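Local coordinates for DNA-binding protein (Sulfolobus solfataricus, PDB 3IRB) that is of unknown function but, with its zinc ribbon joined to an OB-fold, may bind acyl-CoA, at residues G115-Y120 with F136-R141; T88-D93 with V103-I108. One frame throughout, in Å; residues are numbered along the deposited sequence.

Contact 1: G115-Y120 with F136-R141. With SO4 (sulfate ion), chain E.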
# COMPACT_ATOMS: atom_id res chain seq x y z
N GLY A 115 -6.52 0.42 7.16
CA GLY A 115 -5.16 0.63 6.66
C GLY A 115 -5.22 0.89 5.17
O GLY A 115 -6.22 1.33 4.64
N GLY A 116 -4.15 0.56 4.50
CA GLY A 116 -3.99 0.91 3.11
C GLY A 116 -2.56 0.68 2.72
O GLY A 116 -1.78 0.19 3.53
N LEU A 117 -2.21 1.05 1.50
CA LEU A 117 -0.91 0.81 0.96
C LEU A 117 -0.37 2.12 0.44
O LEU A 117 -1.03 2.77 -0.39
CB LEU A 117 -1.02 -0.22 -0.16
CG LEU A 117 -1.44 -1.60 0.31
CD1 LEU A 117 -1.64 -2.51 -0.89
CD2 LEU A 117 -0.45 -2.17 1.28
N LEU A 118 0.81 2.52 0.92
CA LEU A 118 1.53 3.67 0.38
C LEU A 118 2.22 3.23 -0.90
O LEU A 118 3.10 2.36 -0.86
CB LEU A 118 2.53 4.19 1.41
CG LEU A 118 3.18 5.55 1.20
CD1 LEU A 118 2.12 6.66 1.10
CD2 LEU A 118 4.15 5.80 2.36
N CYS A 119 1.82 3.82 -2.02
CA CYS A 119 2.19 3.38 -3.34
C CYS A 119 2.64 4.52 -4.21
O CYS A 119 2.31 5.68 -3.96
CB CYS A 119 0.96 2.75 -4.05
SG CYS A 119 0.22 1.33 -3.27
N TYR A 120 3.39 4.17 -5.25
CA TYR A 120 3.56 5.03 -6.40
C TYR A 120 2.37 4.91 -7.33
O TYR A 120 1.90 3.79 -7.59
CB TYR A 120 4.78 4.58 -7.19
CG TYR A 120 6.08 4.75 -6.48
CD1 TYR A 120 6.55 6.02 -6.13
CD2 TYR A 120 6.87 3.65 -6.20
CE1 TYR A 120 7.78 6.17 -5.50
CE2 TYR A 120 8.08 3.79 -5.60
CZ TYR A 120 8.54 5.03 -5.24
OH TYR A 120 9.77 5.11 -4.66
N PHE A 136 3.53 -5.70 -7.95
CA PHE A 136 3.38 -6.16 -6.57
C PHE A 136 4.73 -6.23 -5.83
O PHE A 136 4.79 -6.71 -4.70
CB PHE A 136 2.70 -7.55 -6.59
CG PHE A 136 1.28 -7.51 -7.08
CD1 PHE A 136 1.01 -7.52 -8.44
CD2 PHE A 136 0.23 -7.45 -6.19
CE1 PHE A 136 -0.30 -7.48 -8.91
CE2 PHE A 136 -1.10 -7.39 -6.64
CZ PHE A 136 -1.36 -7.42 -8.01
N GLN A 137 5.82 -5.80 -6.45
CA GLN A 137 7.07 -5.62 -5.71
C GLN A 137 6.89 -4.37 -4.86
O GLN A 137 6.23 -3.43 -5.26
CB GLN A 137 8.23 -5.45 -6.67
CG GLN A 137 9.58 -5.28 -6.01
CD GLN A 137 10.72 -5.11 -7.03
OE1 GLN A 137 10.62 -5.55 -8.19
NE2 GLN A 137 11.80 -4.46 -6.61
N TRP A 138 7.47 -4.37 -3.66
CA TRP A 138 7.33 -3.23 -2.76
C TRP A 138 8.36 -2.15 -3.07
O TRP A 138 9.52 -2.48 -3.33
CB TRP A 138 7.51 -3.71 -1.32
CG TRP A 138 7.23 -2.69 -0.34
CD1 TRP A 138 8.08 -1.74 0.11
CD2 TRP A 138 6.01 -2.49 0.34
NE1 TRP A 138 7.46 -0.96 1.03
CE2 TRP A 138 6.17 -1.40 1.18
CE3 TRP A 138 4.76 -3.12 0.27
CZ2 TRP A 138 5.14 -0.92 1.98
CZ3 TRP A 138 3.75 -2.66 1.06
CH2 TRP A 138 3.94 -1.55 1.89
N PRO A 139 7.97 -0.87 -3.06
CA PRO A 139 6.65 -0.31 -2.90
C PRO A 139 5.85 -0.54 -4.16
O PRO A 139 6.40 -0.48 -5.25
CB PRO A 139 6.90 1.21 -2.75
CG PRO A 139 8.27 1.40 -2.71
CD PRO A 139 8.99 0.19 -3.15
N LEU A 140 4.57 -0.82 -3.99
CA LEU A 140 3.71 -1.10 -5.13
C LEU A 140 3.57 0.09 -6.09
O LEU A 140 3.69 1.26 -5.69
CB LEU A 140 2.33 -1.56 -4.68
CG LEU A 140 2.22 -3.05 -4.27
CD1 LEU A 140 3.01 -3.31 -3.02
CD2 LEU A 140 0.77 -3.53 -4.06
N ARG A 141 3.31 -0.24 -7.34
CA ARG A 141 3.02 0.73 -8.38
C ARG A 141 1.62 0.48 -8.91
O ARG A 141 1.26 -0.66 -9.28
CB ARG A 141 3.96 0.61 -9.59
CG ARG A 141 5.44 0.90 -9.34
CD ARG A 141 6.18 1.08 -10.70
NE ARG A 141 6.29 -0.17 -11.45
CZ ARG A 141 5.65 -0.47 -12.58
NH1 ARG A 141 4.81 0.39 -13.14
NH2 ARG A 141 5.82 -1.64 -13.14
S SO4 E . 8.38 -3.61 -11.52
O1 SO4 E . 7.58 -3.61 -12.72
O2 SO4 E . 9.79 -3.84 -11.82
O3 SO4 E . 7.94 -4.69 -10.64
O4 SO4 E . 8.24 -2.33 -10.79
O HOH W 1 3.58 -0.27 -1.28

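Contact 2: T88-D93 with V103-I108. With SO4 (sulfate ion), chain D.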
# COMPACT_ATOMS: atom_id res chain seq x y z
N THR A 88 0.06 13.09 -2.91
CA THR A 88 0.79 14.23 -3.33
C THR A 88 1.44 13.90 -4.67
O THR A 88 1.38 12.76 -5.15
CB THR A 88 1.82 14.71 -2.27
OG1 THR A 88 2.32 15.98 -2.69
CG2 THR A 88 2.98 13.75 -2.12
N ILE A 89 2.00 14.92 -5.29
CA ILE A 89 2.48 14.86 -6.66
C ILE A 89 3.88 15.46 -6.64
O ILE A 89 4.16 16.41 -5.91
CB ILE A 89 1.56 15.62 -7.63
CG1 ILE A 89 2.01 15.46 -9.08
CG2 ILE A 89 1.47 17.11 -7.29
CD1 ILE A 89 1.01 16.10 -10.13
N ILE A 90 4.77 14.84 -7.40
CA ILE A 90 6.13 15.29 -7.57
C ILE A 90 6.32 15.57 -9.04
O ILE A 90 6.16 14.67 -9.88
CB ILE A 90 7.09 14.19 -7.13
CG1 ILE A 90 6.91 13.91 -5.64
CG2 ILE A 90 8.55 14.58 -7.44
CD1 ILE A 90 7.67 12.65 -5.15
N TYR A 91 6.64 16.83 -9.37
CA TYR A 91 6.68 17.28 -10.75
C TYR A 91 8.04 17.10 -11.39
O TYR A 91 8.14 17.02 -12.61
CB TYR A 91 6.27 18.77 -10.85
CG TYR A 91 4.80 19.04 -10.56
CD1 TYR A 91 3.84 18.88 -11.55
CD2 TYR A 91 4.37 19.48 -9.31
CE1 TYR A 91 2.46 19.13 -11.28
CE2 TYR A 91 3.00 19.74 -9.04
CZ TYR A 91 2.06 19.55 -10.03
OH TYR A 91 0.70 19.79 -9.78
N ASN A 92 9.10 17.03 -10.56
CA ASN A 92 10.47 17.02 -11.09
C ASN A 92 11.26 15.88 -10.46
O ASN A 92 10.95 15.45 -9.36
CB ASN A 92 11.17 18.33 -10.75
CG ASN A 92 10.44 19.55 -11.34
OD1 ASN A 92 10.49 19.79 -12.54
ND2 ASN A 92 9.82 20.35 -10.49
N ASP A 93 12.29 15.39 -11.15
CA ASP A 93 13.14 14.38 -10.54
C ASP A 93 14.08 15.05 -9.54
O ASP A 93 14.03 16.27 -9.33
CB ASP A 93 13.85 13.48 -11.59
CG ASP A 93 14.94 14.18 -12.37
OD1 ASP A 93 15.37 15.29 -11.98
OD2 ASP A 93 15.38 13.61 -13.39
N VAL A 103 5.14 11.84 -10.86
CA VAL A 103 5.06 10.72 -9.95
C VAL A 103 4.15 11.11 -8.81
O VAL A 103 4.26 12.21 -8.24
CB VAL A 103 6.44 10.34 -9.41
CG1 VAL A 103 6.31 9.31 -8.27
CG2 VAL A 103 7.32 9.81 -10.54
N TYR A 104 3.22 10.24 -8.49
CA TYR A 104 2.32 10.50 -7.38
C TYR A 104 2.69 9.57 -6.24
O TYR A 104 2.95 8.40 -6.46
CB TYR A 104 0.89 10.26 -7.80
CG TYR A 104 0.37 11.16 -8.89
CD1 TYR A 104 0.67 10.90 -10.23
CD2 TYR A 104 -0.44 12.24 -8.61
CE1 TYR A 104 0.20 11.70 -11.24
CE2 TYR A 104 -0.93 13.04 -9.63
CZ TYR A 104 -0.58 12.77 -10.94
OH TYR A 104 -1.06 13.54 -11.97
N ILE A 105 2.66 10.07 -5.00
CA ILE A 105 2.78 9.21 -3.84
C ILE A 105 1.34 9.16 -3.32
O ILE A 105 0.77 10.21 -2.99
CB ILE A 105 3.73 9.81 -2.77
CG1 ILE A 105 5.09 10.20 -3.37
CG2 ILE A 105 3.90 8.82 -1.62
CD1 ILE A 105 5.90 9.06 -4.08
N ALA A 106 0.75 7.97 -3.31
CA ALA A 106 -0.68 7.82 -2.96
C ALA A 106 -0.90 6.88 -1.81
O ALA A 106 -0.16 5.90 -1.66
CB ALA A 106 -1.48 7.33 -4.19
N LEU A 107 -1.92 7.15 -1.01
CA LEU A 107 -2.49 6.14 -0.11
C LEU A 107 -3.60 5.43 -0.83
O LEU A 107 -4.60 6.05 -1.22
CB LEU A 107 -3.03 6.78 1.15
CG LEU A 107 -3.58 5.77 2.16
CD1 LEU A 107 -2.52 4.77 2.56
CD2 LEU A 107 -4.13 6.57 3.36
N ILE A 108 -3.42 4.16 -1.07
CA ILE A 108 -4.38 3.38 -1.81
C ILE A 108 -5.14 2.56 -0.76
O ILE A 108 -4.53 1.94 0.11
CB ILE A 108 -3.71 2.43 -2.79
CG1 ILE A 108 -2.91 3.20 -3.84
CG2 ILE A 108 -4.73 1.47 -3.40
CD1 ILE A 108 -3.70 4.17 -4.67
S SO4 D . 8.31 19.08 -7.06
O1 SO4 D . 6.93 18.69 -7.32
O2 SO4 D . 8.54 20.45 -7.51
O3 SO4 D . 9.16 18.16 -7.83
O4 SO4 D . 8.53 19.06 -5.62

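Contact 1: G115-Y120 with F136-R141
Y120 and R141 form a parallel beta bridge with their CA atoms 4.8 Å apart, although the run from W138 to R141 heads 60° away from that of L117 to Y120. Y120 N donates to L140 O at 3.0 Å, with the donor nearly along the C=O axis. Nearer the start of the strand the two backbones diverge, and one water donates to L118 O (2.7 Å) while accepting from L140 N. That water also sits above the W138 ring, toward its rim. In an OB-fold the third and fifth strands run parallel, and this loop delivers strand 141-144 to its place beside strand 114-123. The cis peptide before P139 helps turn the chain there; the compact proline ring crosses the Y120 ring obliquely, CG lying 3.8 Å from CE2. L140, an aliphatic residue suited to its buried site, packs its CB 3.8 Å from C119 SG. CG of L117 stands beside the residue's own backbone N (chi1 -67°), and from there CD1 meets L140 CD2 at 4.1 Å while CD2 touches the edge of the indole at W138 CZ3. W138 NE1 is hydrogen-bonded to M20 O of helix 12-28, which would restrain the ring. The long R141 side chain reaches a sulfate, probably from the crystallisation liquor, through NE to O4 and NH2 to O1 (2.7 Å); S135 OG binds the same ion.

Contact 2: T88-D93 with V103-I108
The carbonyl oxygen of T88 is met twice from across the pair: I105 N donates to it at 3.0 Å from 37° above the carbonyl plane, and the CA-H of Y104 approaches it with CA 3.3 Å away. T88 N returns a bond to I105 O, and two residues on, I90 and V103 exchange another pair, of which I90 N to V103 O is the shorter at 2.8 Å. Between these hydrogen-bonded pairs lies the non-hydrogen-bonded pair I89 and Y104, whose side chains run side by side. I89 holds CG1 anti to its backbone N (chi1 -175°), which sets CG1 over one face of the Y104 ring as a CH-pi contact, 4.2 Å from the centroid and 24° off the normal. Its CD1 continues to Y104 CE2 at 3.7 Å, so a broad flat ring suits this site. An alanine in place of Y104 would probably leave I89 CG1 and CD1 without the surface they rest on, and Y87 without the ring it meets. On the T88, I90, V103 and I105 face, I90 CD1 reaches diagonally to I105 CG1 at 4.0 Å; these beta-branched residues favour extended backbone, and I90 and I105 give helix 12-28 an apolar surface. Farther along the first strand, Y91 N and N92 N bind a sulfate probably from the crystallisation liquor, with N92 ND2 as a third donor. Antiparallel pairing of strands 83-92 and 98-109 makes the beta hairpin that opens the meander of an OB-fold.

In the fold
From the N terminus the chain lays down helices 12-28 and 30-41 and then the zinc ribbon before it enters the OB-fold. Contact 2 closes first, folding strand 98-109 back on strand 83-92. The chain then turns into strand 114-123, and contact 1 closes the longer loop that runs out through strand 132-135 and returns at 136-141. The two loops follow in series, neither nesting nor crossing. They meet where strands 98-109 and 114-123 pair, through L117 N to I108 O and A106 N to C119 O. Helix 12-28 packs on both, and strand 114-123 also runs parallel to strand 56-58 of the ribbon.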